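Local structure of Non-structural protein NS1 (Murine minute virus, 4R94) at residues 33-38 with 174-179; 92-97 with 126-131. The protein nicks viral DNA at the replication origin and unwinds it as an ATP-dependent helicase, initiating and directing replication of the viral genome. All coordinates share one frame; numbering follows the deposited sequence.

Contacts 1 and 2 both lie in the N-terminal nickase domain of NS1, their centres 18 Å apart and their nearest atoms about 7 Å apart without touching. Along the chain, contact 2 is nested within the loop that contact 1 closes. Contact 2 is buried, its centre about 3 Å from the centre of the chain, and includes two of the three protein ligands of the magnesium ion; contact 1 is a surface contact, its centre about 20 Å from that point, away from the metal and the nicking tyrosine. Helix 142-160 connects the two: Val-151 and Ser-154 meet residues of the 174-179 helix segment, whereas Trp-153 packs on Val-94 and Trp-126 of contact 2.

Contact 1: residues 33-38 with 174-179; sequences ENVQLN and REIAED
Val-35 and Ile-176 meet through methyl groups alone, and the flat groups of the contact stand behind them on the helix, where the guanidinium of Arg-174 reaches the carboxylate of Glu-178 one turn later. NH2 of Arg-174 lies 2.9 Å from OE2 of Glu-178 in a salt bridge, approaching on the syn side of the carboxylate but 33° out of its plane; that oxygen is in turn tilted 17° from the guanidinium plane. A second, weak hydrogen bond joins Arg-174 NE to Glu-178 OE2 at 3.2 Å. Ser-154 of helix 142-160 bonds to both groups through its hydroxyl, tying this face of helix 167-179 to its neighbour.

The contact itself joins that helix to the small antiparallel hairpin of strands 35-37 and 40-42, a two-stranded element separate from the main sheet of the nickase domain. Asn-38, in a left-handed backbone conformation, lies at the hairpin turn and bonds through ND2 to Glu-169 near the start of the same helix. Ile-176 spans the gap with its long branch: CD1 lies anti to CA (chi2 169°), which carries it away from the helix backbone, and meets Val-35 CG1 tip to tip at 3.8 Å. Leu-37 instead slides past it, its CD2 coming to 4.2 Å from the same Ile-176 CD1. One terminal methyl therefore takes both strand residues, and the two segments bury just 108 Å² between them. Trp-182 extends this apolar patch, touching Val-35, Ile-176 and Ala-177, while Leu-37 also rests on Glu-169 and Lys-172.

Contact 2: residues 92-97 with 126-131; sequences SLVKKC and WHCHVL. With MG (magnesium ion), chain B.
Val-94 of helix 81-104 spreads its two methyl groups over one side of strand 125-134. With CG1 anti to the backbone N (chi1 171°), the side chains of Val-94 and Val-130 slide past each other in opposite directions, CG1 lying 3.8 Å from Val-130 CG2, while CG2 of Val-94 faces Cys-128 SG at 4.3 Å. Trp-153 of helix 142-160 also packs on Val-94, and Val-116 and His-118 of the neighbouring strand lie against Cys-128.

Beyond this apolar layer, the histidines flanking Cys-128 project from the other side of the strand. His-127 NE2 binds the magnesium ion at 2.3 Å and His-129 NE2 at 2.2 Å; three waters and Glu-119 from the adjacent strand 112-121 complete six ligands. Each nitrogen meets the metal head-on, CD2 and CE1 being nearly equidistant from it. His-129 NE2 and water 2 lie at the edge of the His-127 ring, in its plane. A hydrogen bond from His-127 ND1 to Gly-125 O fixes the rotation of that ring, and the ring of Phe-211, next to the nuclease tyrosine Tyr-210, meets that of His-129.

His-127, Cys-128 and His-129 form the HUH motif (RCR-2) of rolling-circle initiators. Its middle residue packs into the core, and the flanking imidazoles hold a magnesium ion that, as in related nucleases, would polarise the scissile phosphate for attack by the tyrosine.

Contact 1: residues 33-38 with 174-179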
loop_
_atom_site.group_PDB
_atom_site.type_symbol
_atom_site.label_atom_id
_atom_site.label_comp_id
_atom_site.label_asym_id
_atom_site.label_seq_id
_atom_site.Cartn_x
_atom_site.Cartn_y
_atom_site.Cartn_z
ATOM N N GLU A 33 -9.538 8.083 6.531
ATOM C CA GLU A 33 -9.825 8.649 7.847
ATOM C C GLU A 33 -11.303 8.488 8.063
ATOM O O GLU A 33 -12.060 8.370 7.107
ATOM C CB GLU A 33 -9.408 10.119 7.927
ATOM C CG GLU A 33 -7.907 10.312 7.777
ATOM C CD GLU A 33 -7.494 11.759 7.716
ATOM O OE1 GLU A 33 -8.380 12.634 7.831
ATOM O OE2 GLU A 33 -6.276 12.012 7.546
ATOM N N ASN A 34 -11.713 8.452 9.320
ATOM C CA ASN A 34 -13.116 8.273 9.650
ATOM C C ASN A 34 -13.940 9.487 9.284
ATOM O O ASN A 34 -13.481 10.624 9.438
ATOM C CB ASN A 34 -13.252 7.970 11.134
ATOM C CG ASN A 34 -12.556 6.699 11.511
ATOM O OD1 ASN A 34 -12.626 5.709 10.781
ATOM N ND2 ASN A 34 -11.855 6.718 12.648
ATOM N N VAL A 35 -15.142 9.248 8.760
ATOM C CA VAL A 35 -15.986 10.334 8.300
ATOM C C VAL A 35 -17.408 10.097 8.778
ATOM O O VAL A 35 -17.897 8.974 8.733
ATOM C CB VAL A 35 -15.974 10.461 6.753
ATOM C CG1 VAL A 35 -16.905 11.579 6.300
ATOM C CG2 VAL A 35 -14.568 10.727 6.256
ATOM N N GLN A 36 -18.058 11.147 9.266
ATOM C CA GLN A 36 -19.485 11.055 9.515
ATOM C C GLN A 36 -20.210 12.094 8.686
ATOM O O GLN A 36 -19.964 13.293 8.818
ATOM C CB GLN A 36 -19.820 11.238 10.993
ATOM C CG GLN A 36 -21.293 10.906 11.233
ATOM C CD GLN A 36 -21.752 11.271 12.618
ATOM O OE1 GLN A 36 -22.144 12.412 12.869
ATOM N NE2 GLN A 36 -21.714 10.304 13.527
ATOM N N LEU A 37 -21.082 11.617 7.809
ATOM C CA LEU A 37 -21.864 12.466 6.922
ATOM C C LEU A 37 -23.334 12.273 7.237
ATOM O O LEU A 37 -23.855 11.173 7.061
ATOM C CB LEU A 37 -21.598 12.121 5.455
ATOM C CG LEU A 37 -20.169 12.312 4.943
ATOM C CD1 LEU A 37 -20.035 11.801 3.515
ATOM C CD2 LEU A 37 -19.793 13.773 5.034
ATOM N N ASN A 38 -23.995 13.330 7.702
ATOM C CA ASN A 38 -25.426 13.264 8.005
ATOM C C ASN A 38 -25.771 12.070 8.889
ATOM O O ASN A 38 -26.734 11.356 8.632
ATOM C CB ASN A 38 -26.229 13.208 6.706
ATOM C CG ASN A 38 -26.033 14.442 5.868
ATOM O OD1 ASN A 38 -26.044 15.563 6.387
ATOM N ND2 ASN A 38 -25.814 14.252 4.571
ATOM N N ARG A 174 -15.751 12.410 -1.622
ATOM C CA ARG A 174 -14.722 12.571 -2.640
ATOM C C ARG A 174 -13.828 13.774 -2.326
ATOM O O ARG A 174 -12.594 13.678 -2.380
ATOM C CB ARG A 174 -15.388 12.709 -4.022
ATOM C CG ARG A 174 -14.453 13.110 -5.144
ATOM C CD ARG A 174 -13.681 11.917 -5.701
ATOM N NE ARG A 174 -12.529 12.396 -6.447
ATOM C CZ ARG A 174 -12.584 12.786 -7.713
ATOM N NH1 ARG A 174 -13.730 12.697 -8.378
ATOM N NH2 ARG A 174 -11.492 13.228 -8.323
ATOM N N GLU A 175 -14.427 14.906 -1.953
ATOM C CA GLU A 175 -13.605 16.086 -1.683
ATOM C C GLU A 175 -12.871 16.006 -0.331
ATOM O O GLU A 175 -11.790 16.561 -0.199
ATOM C CB GLU A 175 -14.432 17.379 -1.784
ATOM C CG GLU A 175 -15.644 17.500 -0.896
ATOM C CD GLU A 175 -16.468 18.748 -1.221
ATOM O OE1 GLU A 175 -17.182 19.253 -0.326
ATOM O OE2 GLU A 175 -16.398 19.225 -2.378
ATOM N N ILE A 176 -13.431 15.301 0.652
ATOM C CA ILE A 176 -12.721 15.076 1.911
ATOM C C ILE A 176 -11.452 14.277 1.654
ATOM O O ILE A 176 -10.380 14.641 2.134
ATOM C CB ILE A 176 -13.584 14.337 2.946
ATOM C CG1 ILE A 176 -14.687 15.261 3.473
ATOM C CG2 ILE A 176 -12.732 13.848 4.112
ATOM C CD1 ILE A 176 -15.736 14.540 4.291
ATOM N N ALA A 177 -11.568 13.208 0.869
ATOM C CA ALA A 177 -10.415 12.340 0.626
ATOM C C ALA A 177 -9.289 13.079 -0.103
ATOM O O ALA A 177 -8.107 12.768 0.087
ATOM C CB ALA A 177 -10.843 11.113 -0.155
ATOM N N GLU A 178 -9.654 14.071 -0.910
ATOM C CA GLU A 178 -8.657 14.868 -1.624
ATOM C C GLU A 178 -8.086 16.007 -0.786
ATOM O O GLU A 178 -6.868 16.181 -0.703
ATOM C CB GLU A 178 -9.266 15.431 -2.901
ATOM C CG GLU A 178 -9.720 14.362 -3.854
ATOM C CD GLU A 178 -9.440 14.722 -5.288
ATOM O OE1 GLU A 178 -8.938 15.841 -5.531
ATOM O OE2 GLU A 178 -9.713 13.886 -6.172
ATOM N N ASP A 179 -8.970 16.784 -0.166
ATOM C CA ASP A 179 -8.563 17.946 0.623
ATOM C C ASP A 179 -7.704 17.545 1.811
ATOM O O ASP A 179 -6.753 18.246 2.170
ATOM C CB ASP A 179 -9.793 18.726 1.102
ATOM C CG ASP A 179 -10.506 19.435 -0.030
ATOM O OD1 ASP A 179 -9.831 19.804 -1.014
ATOM O OD2 ASP A 179 -11.742 19.619 0.054
#

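Contact 2: residues 92-97 with 126-131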
loop_
_atom_site.group_PDB
_atom_site.type_symbol
_atom_site.label_atom_id
_atom_site.label_comp_id
_atom_site.label_asym_id
_atom_site.label_seq_id
_atom_site.Cartn_x
_atom_site.Cartn_y
_atom_site.Cartn_z
ATOM N N SER A 92 -6.056 -4.189 -4.093
ATOM C CA SER A 92 -6.441 -4.045 -5.495
ATOM C C SER A 92 -6.638 -2.578 -5.883
ATOM O O SER A 92 -6.232 -2.185 -6.970
ATOM C CB SER A 92 -7.713 -4.876 -5.827
ATOM O OG SER A 92 -8.908 -4.330 -5.280
ATOM N N LEU A 93 -7.255 -1.774 -5.010
ATOM C CA LEU A 93 -7.516 -0.371 -5.321
ATOM C C LEU A 93 -6.244 0.481 -5.375
ATOM O O LEU A 93 -6.114 1.353 -6.256
ATOM C CB LEU A 93 -8.491 0.238 -4.304
ATOM C CG LEU A 93 -9.907 -0.356 -4.297
ATOM C CD1 LEU A 93 -10.707 0.355 -3.220
ATOM C CD2 LEU A 93 -10.605 -0.247 -5.666
ATOM N N VAL A 94 -5.339 0.259 -4.423
ATOM C CA VAL A 94 -4.055 0.944 -4.422
ATOM C C VAL A 94 -3.315 0.677 -5.732
ATOM O O VAL A 94 -2.863 1.616 -6.413
ATOM C CB VAL A 94 -3.196 0.508 -3.227
ATOM C CG1 VAL A 94 -1.771 1.056 -3.369
ATOM C CG2 VAL A 94 -3.830 1.021 -1.922
ATOM N N LYS A 95 -3.229 -0.597 -6.104
ATOM C CA LYS A 95 -2.519 -0.956 -7.321
ATOM C C LYS A 95 -3.211 -0.415 -8.563
ATOM O O LYS A 95 -2.528 0.034 -9.486
ATOM C CB LYS A 95 -2.337 -2.467 -7.390
ATOM C CG LYS A 95 -1.333 -2.914 -6.343
ATOM C CD LYS A 95 -1.208 -4.403 -6.209
ATOM C CE LYS A 95 -0.125 -4.701 -5.164
ATOM N NZ LYS A 95 0.014 -6.167 -4.936
ATOM N N LYS A 96 -4.548 -0.426 -8.580
ATOM C CA LYS A 96 -5.284 0.191 -9.687
ATOM C C LYS A 96 -4.860 1.651 -9.850
ATOM O O LYS A 96 -4.636 2.108 -10.966
ATOM C CB LYS A 96 -6.798 0.107 -9.479
ATOM C CG LYS A 96 -7.597 0.597 -10.673
ATOM C CD LYS A 96 -7.537 -0.418 -11.793
ATOM C CE LYS A 96 -8.429 0.002 -12.960
ATOM N NZ LYS A 96 -8.448 -1.042 -14.007
ATOM N N CYS A 97 -4.723 2.369 -8.731
ATOM C CA CYS A 97 -4.341 3.777 -8.791
ATOM C C CYS A 97 -2.951 3.948 -9.387
ATOM O O CYS A 97 -2.727 4.818 -10.235
ATOM C CB CYS A 97 -4.373 4.416 -7.398
ATOM S SG CYS A 97 -6.030 4.577 -6.751
ATOM N N TRP A 126 -5.343 1.237 9.749
ATOM C CA TRP A 126 -4.909 0.701 8.454
ATOM C C TRP A 126 -4.307 1.780 7.579
ATOM O O TRP A 126 -4.850 2.877 7.459
ATOM C CB TRP A 126 -6.056 0.027 7.682
ATOM C CG TRP A 126 -5.594 -0.268 6.284
ATOM C CD1 TRP A 126 -4.899 -1.371 5.866
ATOM C CD2 TRP A 126 -5.735 0.582 5.139
ATOM N NE1 TRP A 126 -4.619 -1.266 4.520
ATOM C CE2 TRP A 126 -5.112 -0.073 4.054
ATOM C CE3 TRP A 126 -6.347 1.821 4.918
ATOM C CZ2 TRP A 126 -5.062 0.487 2.764
ATOM C CZ3 TRP A 126 -6.303 2.374 3.638
ATOM C CH2 TRP A 126 -5.660 1.704 2.582
ATOM N N HIS A 127 -3.182 1.451 6.952
ATOM C CA HIS A 127 -2.613 2.296 5.908
ATOM C C HIS A 127 -1.737 1.433 5.029
ATOM O O HIS A 127 -1.414 0.304 5.390
ATOM C CB HIS A 127 -1.818 3.462 6.493
ATOM C CG HIS A 127 -0.682 3.048 7.368
ATOM N ND1 HIS A 127 -0.863 2.511 8.629
ATOM C CD2 HIS A 127 0.655 3.102 7.169
ATOM C CE1 HIS A 127 0.318 2.272 9.171
ATOM N NE2 HIS A 127 1.256 2.609 8.303
ATOM N N CYS A 128 -1.351 1.960 3.874
ATOM C CA CYS A 128 -0.586 1.166 2.928
ATOM C C CYS A 128 0.591 1.966 2.392
ATOM O O CYS A 128 0.417 2.997 1.740
ATOM C CB CYS A 128 -1.517 0.681 1.800
ATOM S SG CYS A 128 -0.689 -0.409 0.649
ATOM N N HIS A 129 1.795 1.506 2.712
ATOM C CA HIS A 129 3.006 2.083 2.165
ATOM C C HIS A 129 3.230 1.638 0.731
ATOM O O HIS A 129 3.083 0.462 0.405
ATOM C CB HIS A 129 4.207 1.676 3.001
ATOM C CG HIS A 129 4.190 2.244 4.375
ATOM N ND1 HIS A 129 4.794 3.440 4.681
ATOM C CD2 HIS A 129 3.647 1.778 5.524
ATOM C CE1 HIS A 129 4.639 3.688 5.971
ATOM N NE2 HIS A 129 3.940 2.699 6.504
ATOM N N VAL A 130 3.591 2.589 -0.111
ATOM C CA VAL A 130 4.024 2.291 -1.468
ATOM C C VAL A 130 5.362 2.945 -1.771
ATOM O O VAL A 130 5.510 4.164 -1.649
ATOM C CB VAL A 130 3.001 2.763 -2.511
ATOM C CG1 VAL A 130 3.506 2.434 -3.933
ATOM C CG2 VAL A 130 1.651 2.150 -2.229
ATOM N N LEU A 131 6.325 2.133 -2.190
ATOM C CA LEU A 131 7.556 2.662 -2.769
ATOM C C LEU A 131 7.472 2.449 -4.266
ATOM O O LEU A 131 7.149 1.348 -4.705
ATOM C CB LEU A 131 8.789 1.947 -2.201
ATOM C CG LEU A 131 8.958 1.970 -0.679
ATOM C CD1 LEU A 131 10.278 1.269 -0.301
ATOM C CD2 LEU A 131 8.895 3.396 -0.132
HETATM MG MG MG B . 3.487 2.408 8.647
HETATM O O HOH W 1 3.391 4.487 9.016
HETATM O O HOH W 2 3.042 1.830 10.664
HETATM O O HOH W 3 5.480 2.631 9.079
#